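PDB 7BVE: integral membrane indolylacetylinositol arabinosyltransferase EmbC from Mycolicibacterium smegmatis, which is a membrane-embedded glycosyltransferase that probably polymerises arabinose into the arabinan of the mycobacterial cell wall, and is a target of the drug ethambutol. Local coordinates for residues A15-A19 with A233-L237; T405-L409 with I445-H449; A22-G26 with M226-A230. All coordinates share one frame. Numbering follows the deposited sequence.

Interaction 1: A15-A19 with A233-L237; sequences ARLVA and ALHVL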
loop_
_atom_site.group_PDB
_atom_site.type_symbol
_atom_site.label_atom_id
_atom_site.label_comp_id
_atom_site.label_asym_id
_atom_site.label_seq_id
_atom_site.Cartn_x
_atom_site.Cartn_y
_atom_site.Cartn_z
ATOM N N ALA A 15 -38.107 -12.206 47.007
ATOM C CA ALA A 15 -37.423 -11.832 45.784
ATOM C C ALA A 15 -36.138 -11.058 46.016
ATOM O O ALA A 15 -35.410 -10.802 45.055
ATOM C CB ALA A 15 -38.348 -10.998 44.896
ATOM N N ARG A 16 -35.846 -10.665 47.249
ATOM C CA ARG A 16 -34.575 -10.044 47.573
ATOM C C ARG A 16 -33.560 -11.062 48.072
ATOM O O ARG A 16 -32.356 -10.854 47.899
ATOM C CB ARG A 16 -34.796 -8.942 48.613
ATOM C CG ARG A 16 -33.613 -8.048 48.880
ATOM C CD ARG A 16 -33.934 -7.032 49.953
ATOM N NE ARG A 16 -34.340 -7.691 51.189
ATOM C CZ ARG A 16 -33.500 -8.199 52.086
ATOM N NH1 ARG A 16 -33.978 -8.782 53.177
ATOM N NH2 ARG A 16 -32.188 -8.126 51.901
ATOM N N LEU A 17 -34.017 -12.169 48.658
ATOM C CA LEU A 17 -33.115 -13.263 49.011
ATOM C C LEU A 17 -32.772 -14.155 47.824
ATOM O O LEU A 17 -31.611 -14.565 47.670
ATOM C CB LEU A 17 -33.730 -14.122 50.112
ATOM C CG LEU A 17 -33.866 -13.493 51.489
ATOM C CD1 LEU A 17 -34.640 -14.422 52.394
ATOM C CD2 LEU A 17 -32.497 -13.213 52.058
ATOM N N VAL A 18 -33.781 -14.476 47.009
ATOM C CA VAL A 18 -33.609 -15.355 45.854
ATOM C C VAL A 18 -32.643 -14.744 44.849
ATOM O O VAL A 18 -31.804 -15.446 44.273
ATOM C CB VAL A 18 -34.984 -15.665 45.231
ATOM C CG1 VAL A 18 -34.856 -16.298 43.880
ATOM C CG2 VAL A 18 -35.748 -16.608 46.121
ATOM N N ALA A 19 -32.696 -13.421 44.683
ATOM C CA ALA A 19 -31.812 -12.735 43.745
ATOM C C ALA A 19 -30.354 -12.852 44.170
ATOM O O ALA A 19 -29.494 -13.205 43.356
ATOM C CB ALA A 19 -32.222 -11.270 43.620
ATOM N N ALA A 233 -36.128 -13.160 39.622
ATOM C CA ALA A 233 -36.222 -12.395 40.862
ATOM C C ALA A 233 -35.902 -10.922 40.634
ATOM O O ALA A 233 -36.475 -10.047 41.294
ATOM C CB ALA A 233 -35.289 -12.988 41.911
ATOM N N LEU A 234 -35.008 -10.629 39.686
ATOM C CA LEU A 234 -34.724 -9.242 39.327
ATOM C C LEU A 234 -35.939 -8.560 38.707
ATOM O O LEU A 234 -36.192 -7.377 38.963
ATOM C CB LEU A 234 -33.538 -9.188 38.373
ATOM C CG LEU A 234 -33.039 -7.815 37.949
ATOM C CD1 LEU A 234 -32.577 -7.054 39.162
ATOM C CD2 LEU A 234 -31.911 -7.953 36.953
ATOM N N HIS A 235 -36.717 -9.290 37.902
ATOM C CA HIS A 235 -37.955 -8.710 37.377
ATOM C C HIS A 235 -38.988 -8.473 38.470
ATOM O O HIS A 235 -39.715 -7.469 38.437
ATOM C CB HIS A 235 -38.558 -9.596 36.296
ATOM C CG HIS A 235 -39.828 -9.047 35.727
ATOM N ND1 HIS A 235 -41.070 -9.377 36.226
ATOM C CD2 HIS A 235 -40.048 -8.151 34.736
ATOM C CE1 HIS A 235 -42.000 -8.731 35.549
ATOM N NE2 HIS A 235 -41.406 -7.980 34.640
ATOM N N VAL A 236 -39.088 -9.396 39.430
ATOM C CA VAL A 236 -40.038 -9.211 40.529
ATOM C C VAL A 236 -39.636 -8.013 41.391
ATOM O O VAL A 236 -40.492 -7.286 41.911
ATOM C CB VAL A 236 -40.165 -10.513 41.342
ATOM C CG1 VAL A 236 -41.092 -10.355 42.522
ATOM C CG2 VAL A 236 -40.701 -11.612 40.458
ATOM N N LEU A 237 -38.333 -7.744 41.502
ATOM C CA LEU A 237 -37.906 -6.520 42.175
ATOM C C LEU A 237 -38.218 -5.281 41.343
ATOM O O LEU A 237 -38.569 -4.233 41.894
ATOM C CB LEU A 237 -36.415 -6.559 42.490
ATOM C CG LEU A 237 -35.907 -7.576 43.495
ATOM C CD1 LEU A 237 -34.422 -7.397 43.645
ATOM C CD2 LEU A 237 -36.604 -7.403 44.807
#
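A single methyl group is the central bump of this contact. Ala233 CB settles into a shallow hollow on the surface of residues 15-19, walled by Ala15 O and Ala19 N at 3.8 Å each and by Val18 CG1 and Ala19 CB at 3.9 Å each. Three residues spaced i, i+3 and i+4 on one helical face frame the hollow, and two of them being alanines leaves it shallow enough for a methyl to fill. In the reverse direction Ala15 CB projects between two side chains of the facing helix, 3.7 Å from Val236 CG1 and 4.0 Å from Leu237 CD2. The helices concerned, 14-32 and 214-238, run nearly antiparallel, with the N-to-C directions of these short segments 147° apart and their axes 8.7 Å apart at closest. About 180 residues, rich in strand, separate them in the chain, and the pairing sets the N-terminal helix against a predicted transmembrane helix of the GT-C-related region. Leu237 supplies the bulk that alanine lacks: its branched end lies over the backbone, CD2 being 3.6 Å from Ala15 O and 4.1 Å from Arg16 N, while CD1 reaches Ala19 CB at 4.5 Å. Arg16, whose CA-to-CB bond points away, meets Leu237 through its backbone and CB; its side chain touches Ala457 of helix 456-467, where Leu234 also packs on Pro461.

Interaction 2: T405-L409 with I445-H449; sequences TSRLL and IVAAH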
loop_
_atom_site.group_PDB
_atom_site.type_symbol
_atom_site.label_atom_id
_atom_site.label_comp_id
_atom_site.label_asym_id
_atom_site.label_seq_id
_atom_site.Cartn_x
_atom_site.Cartn_y
_atom_site.Cartn_z
ATOM N N THR A 405 -37.913 3.548 31.263
ATOM C CA THR A 405 -38.792 2.998 32.284
ATOM C C THR A 405 -38.137 2.880 33.652
ATOM O O THR A 405 -38.844 2.565 34.614
ATOM C CB THR A 405 -39.303 1.625 31.858
ATOM O OG1 THR A 405 -38.192 0.758 31.615
ATOM C CG2 THR A 405 -40.130 1.738 30.607
ATOM N N SER A 406 -36.824 3.115 33.743
ATOM C CA SER A 406 -36.028 3.040 34.975
ATOM C C SER A 406 -36.105 1.652 35.615
ATOM O O SER A 406 -36.559 1.479 36.744
ATOM C CB SER A 406 -36.428 4.139 35.966
ATOM O OG SER A 406 -35.642 4.075 37.140
ATOM N N ARG A 407 -35.643 0.657 34.859
ATOM C CA ARG A 407 -35.674 -0.741 35.259
ATOM C C ARG A 407 -34.371 -1.405 34.849
ATOM O O ARG A 407 -33.723 -0.979 33.895
ATOM C CB ARG A 407 -36.866 -1.466 34.636
ATOM C CG ARG A 407 -38.190 -1.113 35.270
ATOM C CD ARG A 407 -39.355 -1.757 34.567
ATOM N NE ARG A 407 -40.588 -1.532 35.307
ATOM C CZ ARG A 407 -41.788 -1.915 34.894
ATOM N NH1 ARG A 407 -41.926 -2.527 33.730
ATOM N NH2 ARG A 407 -42.851 -1.676 35.644
ATOM N N LEU A 408 -33.992 -2.456 35.574
ATOM C CA LEU A 408 -32.683 -3.081 35.412
ATOM C C LEU A 408 -32.690 -4.341 34.565
ATOM O O LEU A 408 -31.627 -4.743 34.076
ATOM C CB LEU A 408 -32.090 -3.430 36.773
ATOM C CG LEU A 408 -31.578 -2.275 37.608
ATOM C CD1 LEU A 408 -31.219 -2.779 38.962
ATOM C CD2 LEU A 408 -30.360 -1.738 36.933
ATOM N N LEU A 409 -33.843 -4.986 34.403
ATOM C CA LEU A 409 -33.894 -6.208 33.607
ATOM C C LEU A 409 -33.550 -6.016 32.127
ATOM O O LEU A 409 -32.812 -6.867 31.601
ATOM C CB LEU A 409 -35.258 -6.890 33.782
ATOM C CG LEU A 409 -35.455 -8.205 33.028
ATOM C CD1 LEU A 409 -34.521 -9.268 33.538
ATOM C CD2 LEU A 409 -36.872 -8.664 33.143
ATOM N N ILE A 445 -29.633 4.341 37.097
ATOM C CA ILE A 445 -30.723 3.454 37.498
ATOM C C ILE A 445 -30.432 2.796 38.844
ATOM O O ILE A 445 -31.330 2.657 39.679
ATOM C CB ILE A 445 -30.995 2.408 36.402
ATOM C CG1 ILE A 445 -31.338 3.093 35.087
ATOM C CG2 ILE A 445 -32.139 1.518 36.773
ATOM C CD1 ILE A 445 -32.477 4.056 35.184
ATOM N N VAL A 446 -29.182 2.393 39.089
ATOM C CA VAL A 446 -28.850 1.715 40.340
ATOM C C VAL A 446 -28.914 2.685 41.515
ATOM O O VAL A 446 -29.414 2.335 42.592
ATOM C CB VAL A 446 -27.475 1.026 40.214
ATOM C CG1 VAL A 446 -26.950 0.570 41.554
ATOM C CG2 VAL A 446 -27.590 -0.191 39.332
ATOM N N ALA A 447 -28.495 3.937 41.313
ATOM C CA ALA A 447 -28.499 4.912 42.398
ATOM C C ALA A 447 -29.895 5.360 42.815
ATOM O O ALA A 447 -30.025 6.009 43.856
ATOM C CB ALA A 447 -27.672 6.130 41.995
ATOM N N ALA A 448 -30.933 5.030 42.047
ATOM C CA ALA A 448 -32.304 5.366 42.405
ATOM C C ALA A 448 -33.013 4.270 43.184
ATOM O O ALA A 448 -33.880 4.575 44.008
ATOM C CB ALA A 448 -33.115 5.682 41.147
ATOM N N HIS A 449 -32.670 3.005 42.950
ATOM C CA HIS A 449 -33.338 1.876 43.580
ATOM C C HIS A 449 -32.638 1.381 44.833
ATOM O O HIS A 449 -33.179 0.507 45.513
ATOM C CB HIS A 449 -33.441 0.705 42.601
ATOM C CG HIS A 449 -34.376 0.944 41.459
ATOM N ND1 HIS A 449 -34.438 0.107 40.367
ATOM C CD2 HIS A 449 -35.292 1.915 41.243
ATOM C CE1 HIS A 449 -35.349 0.555 39.524
ATOM N NE2 HIS A 449 -35.882 1.652 40.031
#
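The loop between helices 385-405 and 409-422 packs on the C-terminal end of helix 440-449. Ser406 leaves helix 385-405 with a positive phi (59/61), a conformation more usual for glycine or asparagine. Its t rotamer sets OG 3.7 Å from Ile445 CD1, which is also 3.7 Å from Ser406 CA. Ile445 adopts the m,m conformation, which presents CD1 to the serine while CG2 meets Leu408 CD2 at 3.7 Å. Leu408, in its m,t rotamer, also brings CD2 within 4.0 Å of Val446 CG2, so both branched residues receive one leucine methyl. His449, chi1 m, turns its ring edge to the loop backbone, with CE1 3.2 Å and NE2 3.4 Å from Ser406 O. The CA-to-CB bond of Arg407 points away, and its extended side chain lies about 4 Å (nearest atoms) from the bound phosphopantetheine, which Thr405 touches while packing on the acyl carrier protein chain. Leu458 of helix 456-467 covers Leu408 and His449, and Asp238, ending helix 214-238, accepts hydrogen bonds through OD2 from Leu408 N and Leu409 N.

Interaction 3: A22-G26 with M226-A230; sequences AGLLG and MTVIA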
loop_
_atom_site.group_PDB
_atom_site.type_symbol
_atom_site.label_atom_id
_atom_site.label_comp_id
_atom_site.label_asym_id
_atom_site.label_seq_id
_atom_site.Cartn_x
_atom_site.Cartn_y
_atom_site.Cartn_z
ATOM N N ALA A 22 -29.266 -16.873 44.089
ATOM C CA ALA A 22 -29.153 -17.388 42.732
ATOM C C ALA A 22 -28.070 -16.667 41.940
ATOM O O ALA A 22 -27.371 -17.298 41.141
ATOM C CB ALA A 22 -30.502 -17.284 42.025
ATOM N N GLY A 23 -27.868 -15.367 42.182
ATOM C CA GLY A 23 -26.844 -14.647 41.444
ATOM C C GLY A 23 -25.440 -15.058 41.841
ATOM O O GLY A 23 -24.568 -15.253 40.982
ATOM N N LEU A 24 -25.212 -15.245 43.146
ATOM C CA LEU A 24 -23.897 -15.687 43.594
ATOM C C LEU A 24 -23.612 -17.128 43.181
ATOM O O LEU A 24 -22.479 -17.450 42.793
ATOM C CB LEU A 24 -23.779 -15.510 45.107
ATOM C CG LEU A 24 -23.774 -14.039 45.525
ATOM C CD1 LEU A 24 -23.781 -13.877 47.034
ATOM C CD2 LEU A 24 -22.590 -13.313 44.920
ATOM N N LEU A 25 -24.633 -18.000 43.213
ATOM C CA LEU A 25 -24.422 -19.380 42.785
ATOM C C LEU A 25 -24.178 -19.483 41.286
ATOM O O LEU A 25 -23.348 -20.293 40.847
ATOM C CB LEU A 25 -25.593 -20.252 43.197
ATOM C CG LEU A 25 -25.603 -20.571 44.693
ATOM C CD1 LEU A 25 -26.874 -21.277 45.093
ATOM C CD2 LEU A 25 -24.413 -21.441 44.982
ATOM N N GLY A 26 -24.863 -18.664 40.485
ATOM C CA GLY A 26 -24.602 -18.663 39.057
ATOM C C GLY A 26 -23.217 -18.151 38.715
ATOM O O GLY A 26 -22.534 -18.713 37.851
ATOM N N MET A 226 -29.731 -21.379 37.728
ATOM C CA MET A 226 -29.614 -20.315 38.722
ATOM C C MET A 226 -29.592 -18.936 38.076
ATOM O O MET A 226 -30.098 -17.973 38.659
ATOM C CB MET A 226 -28.369 -20.515 39.579
ATOM C CG MET A 226 -28.432 -21.682 40.537
ATOM S SD MET A 226 -29.711 -21.519 41.782
ATOM C CE MET A 226 -29.565 -23.097 42.606
ATOM N N THR A 227 -29.034 -18.821 36.866
ATOM C CA THR A 227 -29.063 -17.536 36.165
ATOM C C THR A 227 -30.489 -17.136 35.787
ATOM O O THR A 227 -30.888 -15.970 35.948
ATOM C CB THR A 227 -28.173 -17.601 34.926
ATOM O OG1 THR A 227 -26.820 -17.846 35.323
ATOM C CG2 THR A 227 -28.230 -16.306 34.140
ATOM N N VAL A 228 -31.282 -18.104 35.311
ATOM C CA VAL A 228 -32.678 -17.828 34.965
ATOM C C VAL A 228 -33.479 -17.422 36.199
ATOM O O VAL A 228 -34.254 -16.452 36.163
ATOM C CB VAL A 228 -33.303 -19.046 34.263
ATOM C CG1 VAL A 228 -34.786 -18.848 34.051
ATOM C CG2 VAL A 228 -32.630 -19.279 32.934
ATOM N N ILE A 229 -33.270 -18.119 37.321
ATOM C CA ILE A 229 -34.006 -17.791 38.544
ATOM C C ILE A 229 -33.595 -16.422 39.089
ATOM O O ILE A 229 -34.443 -15.651 39.565
ATOM C CB ILE A 229 -33.824 -18.926 39.570
ATOM C CG1 ILE A 229 -34.568 -20.167 39.078
ATOM C CG2 ILE A 229 -34.322 -18.547 40.940
ATOM C CD1 ILE A 229 -34.335 -21.387 39.912
ATOM N N ALA A 230 -32.315 -16.059 38.946
ATOM C CA ALA A 230 -31.853 -14.749 39.399
ATOM C C ALA A 230 -32.459 -13.617 38.579
ATOM O O ALA A 230 -32.863 -12.590 39.138
ATOM C CB ALA A 230 -30.331 -14.680 39.345
#
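Two alpha-helical segments run nearly antiparallel here, their N-to-C directions 152° apart and their axes approaching to 8.0 Å, close for helices in contact. Each keeps its own i to i+4 bond, Gly26 N to Ala22 O and Ala230 N to Met226 O, both 2.9 Å. The backbones come nearest at Ala22 and Met226, whose CA atoms are 5.0 Å apart. Such proximity depends on small residues: Ala22 and Gly26 are four apart on one face, a small-xxx-small pattern like that of many membrane helix pairs. Ala22 CB sits 3.5 Å from Met226 O, 3.7 Å from Ala230 CB and 4.2 Å from Ile229 CG2, a niche that suits a methyl. Gly23 N passes 3.8 Å from Ala230 CB. At Gly26 a CB would crowd Thr227 OG1, whereas Gly26 CA stays 4.4 Å from that oxygen. Met226 fills the remaining space with its flexible chain, CB being 4.1 Å from Gly26 N, SD 4.3 Å from Ala22 CB and CE 4.1 Å from Leu25 CD1. The hydroxyl of Thr227 is turned back to Gly223 O of its own helix, and Gly23 O likewise accepts a bond from Thr27 OG1. With these polar groups satisfied within each helix, cohesion across the pair rests on close van der Waals fit, of side chains with one another and of methyls against backbone.

How the interactions relate
Interactions 1 and 3 lie along the same pair of helices, 14-32 and 214-238, with centres 10 Å apart, and they merge where Val18 CG1 meets Ile229 CG2 at 3.7 Å. Interaction 3 is nested inside the chain loop closed by interaction 1, and the helices draw together towards it, where Gly23 and Gly26 line helix 14-32. Interaction 2, centred 14 Å from interaction 1, joins it through His235 CD2 and Leu409 CD2 at 3.6 Å; interactions 2 and 3 do not touch, their nearest atoms being about 7 Å apart. His235 and Thr405 both contact the phosphopantetheine, so interactions 1 and 2 border that pocket, whereas none of the three supplies a residue to the ethambutol pocket.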